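Local coordinates for protein glutamate receptor 1 (Adineta vaga, PDB 4IO2) that binds glutamate through its clamshell ligand-binding domain and, as in related ionotropic glutamate receptors, probably opens a ligand-gated ion channel in the membrane, at residues Glu164-Leu169 against Ser177-Gly182; Tyr157-Arg162 against Gly172-Ser177. All coordinates share one frame; numbering follows the deposited sequence.

Contact 1. Residues Glu164-Leu169 against Ser177-Gly182; sequences EMYDSL and SFMDIG. With GLU (glutamic acid), chain E.
Two methionines and a tyrosine bridge helix 164-169 and the strand that delivers Asp180 to the bound glutamate. Met165 leaves the helix with CG anti to the backbone N and bends at its last torsion (chi3 64°), so that SD lies 3.2 Å from Ser177 OG while CE turns on to Met179 SD at 3.8 Å. Met179 is extended throughout and crosses Met165 obliquely. Met179 CE lies 3.4 Å from Tyr166 OH, at the ring edge near its plane. The Ser177 hydroxyl, next to the sulfur, is hydrogen-bonded to the carbonyl O of Gly134. One residue beyond Met179, the backbone binds the ligand directly: Asp180 N donates an almost straight bond (177°) to OE2 of the glutamate, 3.1 Å away. Asp180 OD2 accepts from the ligand's amino N at 2.8 Å, and Asn105 holds the other carboxylate oxygen, OD1. Phe178 O receives a hydrogen bond from Arg136, which also binds the glutamate. The helix thus packs against one face of strand 177-180, which pairs antiparallel with strand 103-112, while Met165 also reaches Leu110 of that neighbour and Leu159 of strand 157-159.

Contact 2. Residues Tyr157-Arg162 against Gly172-Ser177; sequences YPLKSR and GIIDVS
Ile174 CG2 packs 3.7 Å from Tyr157 CB in the buried part of this contact, where Leu159, Ile174 and Ser177 gather. Ile174 holds CG1 in the crowded position between backbone N and carbonyl carbon (chi1 56°), and its CD1 meets Leu159 CD1 tip to tip at 4.1 Å. The same Leu159 methyl lies 3.8 Å from Ser177 OG. On the solvent side a single methyl does the touching: Ile173, an exposed residue, brings CG2 against the ring of Tyr157 in an off-centre CH-pi contact, 4.1 Å from the centroid and 30° off the normal. With CG anti to the backbone N, the ring reaches both isoleucines, and within its own strand Leu159 CD2 lies in the ring plane at the edge. An alanine in place of Tyr157 would lose the ring that Ile173 and Ile174 touch and would probably leave the loop at Ile173 less firmly packed. Gly172, with positive phi, closes the preceding helix in a Schellman motif. Helix 162-170 links strand 157-159, parallel to 134-136, through this loop to strand 177-180, which pairs antiparallel with 103-112, as part of a lobe of the periplasmic-binding-protein-like fold.

In the fold
The two contacts are joined through helix 162-170: contact 2 brings the strand before it to the loop after it, and contact 1 packs the helix on the strand that follows. Their centres lie about 7 Å apart and they share Ser177. A probable hydrogen bond, Ser168 O to Ile173 N at 2.9 Å, ties the helix to the loop, while Leu169 CD2 packs 3.5 Å from Asp175 O. Contact 1 holds Asp180 of the glutamate pocket; segment 157-162 of contact 2 merely runs on to Arg162, which touches the ligand and is hydrogen-bonded to Tyr67. Arg136 lies beside both, its side chain about 3 Å from that of Met165 and about 4 Å from that of Leu159 (nearest atoms).

Contact 1. Residues Glu164-Leu169 against Ser177-Gly182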
ATOM      1  N   GLU A 164      13.571   4.270 -25.419  1.00 22.09           N
ATOM      2  CA  GLU A 164      14.600   3.302 -25.786  1.00 21.57           C
ATOM      3  C   GLU A 164      14.109   1.873 -25.494  1.00 21.57           C
ATOM      4  O   GLU A 164      14.429   0.945 -26.249  1.00 21.24           O
ATOM      5  CB  GLU A 164      15.946   3.613 -25.091  1.00 25.67           C
ATOM      6  CG  GLU A 164      17.148   3.286 -25.952  1.00 32.67           C
ATOM      7  CD  GLU A 164      18.493   3.304 -25.243  1.00 32.70           C
ATOM      8  OE1 GLU A 164      18.584   3.813 -24.118  1.00 24.72           O
ATOM      9  OE2 GLU A 164      19.478   2.819 -25.852  1.00 37.86           O
ATOM     10  N   MET A 165      13.360   1.689 -24.401  1.00 17.14           N
ATOM     11  CA  MET A 165      12.808   0.377 -24.098  1.00 18.38           C
ATOM     12  C   MET A 165      11.915  -0.062 -25.268  1.00 18.91           C
ATOM     13  O   MET A 165      12.060  -1.167 -25.773  1.00 20.30           O
ATOM     14  CB  MET A 165      12.072   0.394 -22.761  1.00 14.54           C
ATOM     15  CG  MET A 165      11.500  -0.895 -22.286  1.00 18.55           C
ATOM     16  SD  MET A 165      10.784  -0.697 -20.652  1.00 17.08           S
ATOM     17  CE  MET A 165       9.438   0.475 -20.942  1.00 17.59           C
ATOM     18  N   TYR A 166      10.940   0.768 -25.651  1.00 20.89           N
ATOM     19  CA  TYR A 166       9.991   0.371 -26.704  1.00 20.90           C
ATOM     20  C   TYR A 166      10.736   0.084 -28.006  1.00 21.25           C
ATOM     21  O   TYR A 166      10.529  -0.956 -28.654  1.00 22.61           O
ATOM     22  CB  TYR A 166       8.925   1.460 -26.945  1.00 19.96           C
ATOM     23  CG  TYR A 166       8.182   1.941 -25.717  1.00 18.43           C
ATOM     24  CD1 TYR A 166       7.724   1.052 -24.747  1.00 16.41           C
ATOM     25  CD2 TYR A 166       7.975   3.289 -25.502  1.00 18.13           C
ATOM     26  CE1 TYR A 166       7.036   1.498 -23.644  1.00 16.77           C
ATOM     27  CE2 TYR A 166       7.284   3.747 -24.390  1.00 18.88           C
ATOM     28  CZ  TYR A 166       6.837   2.855 -23.456  1.00 15.76           C
ATOM     29  OH  TYR A 166       6.180   3.315 -22.339  1.00 17.65           O
ATOM     30  N   ASP A 167      11.622   0.993 -28.381  1.00 25.26           N
ATOM     31  CA  ASP A 167      12.345   0.855 -29.654  1.00 25.63           C
ATOM     32  C   ASP A 167      13.246  -0.387 -29.677  1.00 24.79           C
ATOM     33  O   ASP A 167      13.369  -1.060 -30.709  1.00 26.29           O
ATOM     34  CB  ASP A 167      13.176   2.098 -29.915  1.00 28.99           C
ATOM     35  CG  ASP A 167      12.321   3.331 -30.175  1.00 34.15           C
ATOM     36  OD1 ASP A 167      11.107   3.192 -30.352  1.00 36.51           O
ATOM     37  OD2 ASP A 167      12.863   4.451 -30.195  1.00 36.01           O
ATOM     38  N   SER A 168      13.860  -0.723 -28.557  1.00 26.49           N
ATOM     39  CA  SER A 168      14.765  -1.861 -28.523  1.00 25.20           C
ATOM     40  C   SER A 168      14.003  -3.189 -28.612  1.00 25.00           C
ATOM     41  O   SER A 168      14.480  -4.141 -29.202  1.00 25.25           O
ATOM     42  CB  SER A 168      15.611  -1.828 -27.254  1.00 25.97           C
ATOM     43  OG  SER A 168      16.442  -0.693 -27.257  1.00 25.41           O
ATOM     44  N   LEU A 169      12.827  -3.246 -27.993  1.00 21.19           N
ATOM     45  CA  LEU A 169      11.965  -4.390 -28.171  1.00 22.94           C
ATOM     46  C   LEU A 169      11.519  -4.497 -29.624  1.00 23.33           C
ATOM     47  O   LEU A 169      11.644  -5.558 -30.227  1.00 26.29           O
ATOM     48  CB  LEU A 169      10.747  -4.248 -27.270  1.00 22.39           C
ATOM     49  CG  LEU A 169      11.024  -4.629 -25.815  1.00 20.50           C
ATOM     50  CD1 LEU A 169       9.866  -4.139 -24.944  1.00 22.62           C
ATOM     51  CD2 LEU A 169      11.252  -6.131 -25.674  1.00 24.29           C
ATOM     52  N   SER A 177      11.640  -6.410 -21.126  1.00 18.93           N
ATOM     53  CA  SER A 177      12.027  -5.453 -20.081  1.00 17.45           C
ATOM     54  C   SER A 177      10.993  -5.549 -18.959  1.00 14.62           C
ATOM     55  O   SER A 177      10.104  -6.419 -18.999  1.00 17.83           O
ATOM     56  CB  SER A 177      12.104  -4.037 -20.649  1.00 16.75           C
ATOM     57  OG  SER A 177      12.697  -3.134 -19.700  1.00 16.90           O
ATOM     58  N   PHE A 178      11.144  -4.704 -17.917  1.00 14.63           N
ATOM     59  CA  PHE A 178      10.207  -4.649 -16.793  1.00 14.82           C
ATOM     60  C   PHE A 178       9.561  -3.274 -16.828  1.00 15.25           C
ATOM     61  O   PHE A 178      10.205  -2.278 -17.204  1.00 14.51           O
ATOM     62  CB  PHE A 178      10.948  -4.715 -15.446  1.00 16.12           C
ATOM     63  CG  PHE A 178      11.734  -5.979 -15.180  1.00 18.65           C
ATOM     64  CD1 PHE A 178      11.498  -7.139 -15.883  1.00 21.81           C
ATOM     65  CD2 PHE A 178      12.716  -5.987 -14.192  1.00 20.27           C
ATOM     66  CE1 PHE A 178      12.229  -8.280 -15.617  1.00 25.59           C
ATOM     67  CE2 PHE A 178      13.423  -7.123 -13.902  1.00 24.12           C
ATOM     68  CZ  PHE A 178      13.184  -8.270 -14.630  1.00 25.83           C
ATOM     69  N   MET A 179       8.314  -3.208 -16.415  1.00 12.65           N
ATOM     70  CA  MET A 179       7.571  -1.942 -16.387  1.00 12.72           C
ATOM     71  C   MET A 179       6.477  -2.015 -15.346  1.00 12.40           C
ATOM     72  O   MET A 179       5.865  -3.049 -15.146  1.00 13.94           O
ATOM     73  CB  MET A 179       7.018  -1.646 -17.764  1.00 13.34           C
ATOM     74  CG  MET A 179       6.402  -0.289 -17.877  1.00 14.00           C
ATOM     75  SD  MET A 179       5.928   0.041 -19.629  1.00 16.21           S
ATOM     76  CE  MET A 179       5.331   1.741 -19.465  1.00 17.00           C
ATOM     77  N   ASP A 180       6.282  -0.931 -14.610  1.00 12.13           N
ATOM     78  CA  ASP A 180       5.170  -0.843 -13.673  1.00 11.75           C
ATOM     79  C   ASP A 180       3.861  -1.192 -14.357  1.00 11.18           C
ATOM     80  O   ASP A 180       3.612  -0.795 -15.493  1.00 12.82           O
ATOM     81  CB  ASP A 180       5.023   0.563 -13.138  1.00 11.44           C
ATOM     82  CG  ASP A 180       6.138   1.002 -12.209  1.00 12.33           C
ATOM     83  OD1 ASP A 180       6.825   0.133 -11.591  1.00 13.13           O
ATOM     84  OD2 ASP A 180       6.241   2.244 -12.076  1.00 12.86           O
ATOM     85  N   ILE A 181       2.979  -1.862 -13.628  1.00 12.73           N
ATOM     86  CA  ILE A 181       1.780  -2.407 -14.244  1.00 12.76           C
ATOM     87  C   ILE A 181       0.814  -1.349 -14.762  1.00 13.30           C
ATOM     88  O   ILE A 181       0.204  -1.545 -15.821  1.00 13.55           O
ATOM     89  CB  ILE A 181       1.047  -3.375 -13.258  1.00 15.45           C
ATOM     90  CG1 ILE A 181      -0.082  -4.130 -13.947  1.00 19.03           C
ATOM     91  CG2 ILE A 181       0.557  -2.641 -11.980  1.00 17.74           C
ATOM     92  CD1 ILE A 181      -0.655  -5.243 -13.053  1.00 20.83           C
ATOM     93  N   GLY A 182       0.606  -0.262 -14.045  1.00 12.24           N
ATOM     94  CA  GLY A 182      -0.392   0.700 -14.512  1.00 12.70           C
ATOM     95  C   GLY A 182      -0.062   1.377 -15.818  1.00 13.23           C
ATOM     96  O   GLY A 182      -0.860   1.390 -16.743  1.00 12.41           O
TER
HETATM   97  N   GLU E 303       8.132   3.584 -10.583  1.00 10.91           N
HETATM   98  CA  GLU E 303       9.485   3.360 -11.100  1.00 10.22           C
HETATM   99  C   GLU E 303      10.518   3.960 -10.150  1.00 10.32           C
HETATM  100  O   GLU E 303      10.132   4.753  -9.252  1.00 11.24           O
HETATM  101  CB  GLU E 303       9.686   3.950 -12.499  1.00 12.57           C
HETATM  102  CG  GLU E 303       8.728   3.453 -13.588  1.00 13.19           C
HETATM  103  CD  GLU E 303       8.921   2.002 -14.026  1.00 13.49           C
HETATM  104  OE1 GLU E 303       9.890   1.381 -13.595  1.00 16.05           O
HETATM  105  OE2 GLU E 303       8.122   1.523 -14.874  1.00 13.02           O
HETATM  106  OXT GLU E 303      11.720   3.631 -10.286  1.00 12.48           O

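Contact 2. Residues Tyr157-Arg162 against Gly172-Ser177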
ATOM      1  N   TYR A 157      20.952  -5.317 -20.449  1.00 20.50           N
ATOM      2  CA  TYR A 157      21.097  -4.282 -21.498  1.00 19.29           C
ATOM      3  C   TYR A 157      20.567  -2.941 -20.969  1.00 19.20           C
ATOM      4  O   TYR A 157      19.400  -2.854 -20.612  1.00 19.55           O
ATOM      5  CB  TYR A 157      20.273  -4.679 -22.749  1.00 21.41           C
ATOM      6  CG  TYR A 157      20.495  -3.768 -23.927  1.00 21.70           C
ATOM      7  CD1 TYR A 157      19.697  -2.664 -24.132  1.00 26.49           C
ATOM      8  CD2 TYR A 157      21.452  -4.061 -24.886  1.00 23.94           C
ATOM      9  CE1 TYR A 157      19.889  -1.827 -25.197  1.00 28.27           C
ATOM     10  CE2 TYR A 157      21.657  -3.216 -25.967  1.00 23.37           C
ATOM     11  CZ  TYR A 157      20.859  -2.129 -26.130  1.00 26.06           C
ATOM     12  OH  TYR A 157      21.051  -1.319 -27.221  1.00 29.34           O
ATOM     13  N   PRO A 158      21.430  -1.901 -20.943  1.00 18.33           N
ATOM     14  CA  PRO A 158      21.011  -0.647 -20.250  1.00 18.64           C
ATOM     15  C   PRO A 158      20.096   0.225 -21.121  1.00 19.28           C
ATOM     16  O   PRO A 158      20.344   0.382 -22.317  1.00 22.06           O
ATOM     17  CB  PRO A 158      22.337   0.048 -19.980  1.00 21.98           C
ATOM     18  CG  PRO A 158      23.250  -0.463 -21.177  1.00 19.96           C
ATOM     19  CD  PRO A 158      22.849  -1.903 -21.377  1.00 21.31           C
ATOM     20  N   LEU A 159      19.044   0.784 -20.536  1.00 18.58           N
ATOM     21  CA  LEU A 159      18.106   1.662 -21.264  1.00 17.83           C
ATOM     22  C   LEU A 159      18.030   3.020 -20.561  1.00 17.93           C
ATOM     23  O   LEU A 159      17.957   3.081 -19.327  1.00 18.21           O
ATOM     24  CB  LEU A 159      16.726   1.045 -21.330  1.00 18.89           C
ATOM     25  CG  LEU A 159      16.650  -0.363 -21.961  1.00 18.98           C
ATOM     26  CD1 LEU A 159      15.328  -1.061 -21.533  1.00 18.45           C
ATOM     27  CD2 LEU A 159      16.845  -0.267 -23.469  1.00 22.19           C
ATOM     28  N   LYS A 160      18.021   4.082 -21.360  1.00 19.59           N
ATOM     29  CA  LYS A 160      18.008   5.440 -20.831  0.66 19.81           C
ATOM     30  C   LYS A 160      16.608   6.045 -20.680  1.00 21.24           C
ATOM     31  O   LYS A 160      16.438   7.106 -20.085  1.00 21.75           O
ATOM     32  CB  LYS A 160      18.823   6.357 -21.735  0.66 25.62           C
ATOM     33  CG  LYS A 160      20.282   5.967 -21.834  0.66 27.98           C
ATOM     34  CD  LYS A 160      21.078   6.922 -22.722  0.66 33.24           C
ATOM     35  CE  LYS A 160      22.573   6.583 -22.694  0.66 37.94           C
ATOM     36  NZ  LYS A 160      23.404   7.563 -23.426  0.66 39.75           N
ATOM     37  N   SER A 161      15.603   5.376 -21.219  1.00 18.43           N
ATOM     38  CA  SER A 161      14.249   5.957 -21.281  1.00 19.39           C
ATOM     39  C   SER A 161      13.227   4.925 -21.677  1.00 16.11           C
ATOM     40  O   SER A 161      13.600   3.847 -22.134  1.00 17.77           O
ATOM     41  CB  SER A 161      14.195   7.054 -22.331  1.00 20.69           C
ATOM     42  OG  SER A 161      14.374   6.482 -23.618  1.00 21.91           O
ATOM     43  N   ARG A 162      11.945   5.230 -21.445  1.00 16.72           N
ATOM     44  CA  ARG A 162      10.890   4.389 -21.976  1.00 16.15           C
ATOM     45  C   ARG A 162      10.978   4.244 -23.500  1.00 16.48           C
ATOM     46  O   ARG A 162      10.824   3.156 -24.040  1.00 19.05           O
ATOM     47  CB  ARG A 162       9.527   4.916 -21.554  1.00 14.76           C
ATOM     48  CG  ARG A 162       9.277   4.751 -20.071  1.00 15.14           C
ATOM     49  CD  ARG A 162       7.863   5.161 -19.706  1.00 14.22           C
ATOM     50  NE  ARG A 162       7.624   5.079 -18.266  1.00 15.28           N
ATOM     51  CZ  ARG A 162       7.852   6.034 -17.368  1.00 14.01           C
ATOM     52  NH1 ARG A 162       8.281   7.233 -17.710  1.00 15.62           N
ATOM     53  NH2 ARG A 162       7.622   5.757 -16.102  1.00 14.96           N
ATOM     54  N   GLY A 172      14.183  -5.831 -31.999  1.00 29.17           N
ATOM     55  CA  GLY A 172      14.722  -7.147 -31.717  1.00 30.16           C
ATOM     56  C   GLY A 172      16.065  -7.159 -31.016  1.00 30.47           C
ATOM     57  O   GLY A 172      16.770  -8.179 -30.993  1.00 31.66           O
ATOM     58  N   ILE A 173      16.404  -6.049 -30.343  1.00 29.48           N
ATOM     59  CA  ILE A 173      17.674  -5.958 -29.639  1.00 29.61           C
ATOM     60  C   ILE A 173      17.557  -6.597 -28.254  1.00 26.14           C
ATOM     61  O   ILE A 173      18.513  -7.169 -27.736  1.00 28.14           O
ATOM     62  CB  ILE A 173      18.085  -4.499 -29.448  1.00 30.24           C
ATOM     63  CG1 ILE A 173      18.337  -3.850 -30.802  1.00 36.30           C
ATOM     64  CG2 ILE A 173      19.334  -4.385 -28.593  1.00 34.56           C
ATOM     65  CD1 ILE A 173      18.412  -2.344 -30.754  1.00 40.75           C
ATOM     66  N   ILE A 174      16.398  -6.436 -27.626  1.00 25.16           N
ATOM     67  CA  ILE A 174      16.115  -7.161 -26.394  1.00 23.04           C
ATOM     68  C   ILE A 174      14.838  -7.968 -26.547  1.00 21.20           C
ATOM     69  O   ILE A 174      14.019  -7.705 -27.454  1.00 23.45           O
ATOM     70  CB  ILE A 174      15.988  -6.174 -25.185  1.00 21.19           C
ATOM     71  CG1 ILE A 174      14.915  -5.100 -25.464  1.00 22.45           C
ATOM     72  CG2 ILE A 174      17.346  -5.551 -24.921  1.00 24.19           C
ATOM     73  CD1 ILE A 174      14.713  -4.102 -24.262  1.00 22.67           C
ATOM     74  N   ASP A 175      14.656  -8.954 -25.689  1.00 24.13           N
ATOM     75  CA  ASP A 175      13.428  -9.758 -25.716  1.00 22.97           C
ATOM     76  C   ASP A 175      12.433  -9.348 -24.652  1.00 22.90           C
ATOM     77  O   ASP A 175      11.237  -9.578 -24.829  1.00 22.48           O
ATOM     78  CB  ASP A 175      13.769 -11.248 -25.557  1.00 24.82           C
ATOM     79  CG  ASP A 175      14.549 -11.807 -26.738  1.00 25.78           C
ATOM     80  OD1 ASP A 175      14.230 -11.427 -27.890  1.00 28.62           O
ATOM     81  OD2 ASP A 175      15.522 -12.543 -26.450  1.00 28.08           O
ATOM     82  N   VAL A 176      12.902  -8.775 -23.532  1.00 22.01           N
ATOM     83  CA  VAL A 176      12.012  -8.395 -22.442  1.00 20.99           C
ATOM     84  C   VAL A 176      12.543  -7.139 -21.779  1.00 19.03           C
ATOM     85  O   VAL A 176      13.731  -6.822 -21.834  1.00 20.26           O
ATOM     86  CB  VAL A 176      11.867  -9.493 -21.368  1.00 23.57           C
ATOM     87  CG1 VAL A 176      11.232 -10.748 -21.916  1.00 23.08           C
ATOM     88  CG2 VAL A 176      13.240  -9.814 -20.746  1.00 26.00           C
ATOM     89  N   SER A 177      11.640  -6.410 -21.126  1.00 18.93           N
ATOM     90  CA  SER A 177      12.027  -5.453 -20.081  1.00 17.45           C
ATOM     91  C   SER A 177      10.993  -5.549 -18.959  1.00 14.62           C
ATOM     92  O   SER A 177      10.104  -6.419 -18.999  1.00 17.83           O
ATOM     93  CB  SER A 177      12.104  -4.037 -20.649  1.00 16.75           C
ATOM     94  OG  SER A 177      12.697  -3.134 -19.700  1.00 16.90           O
TER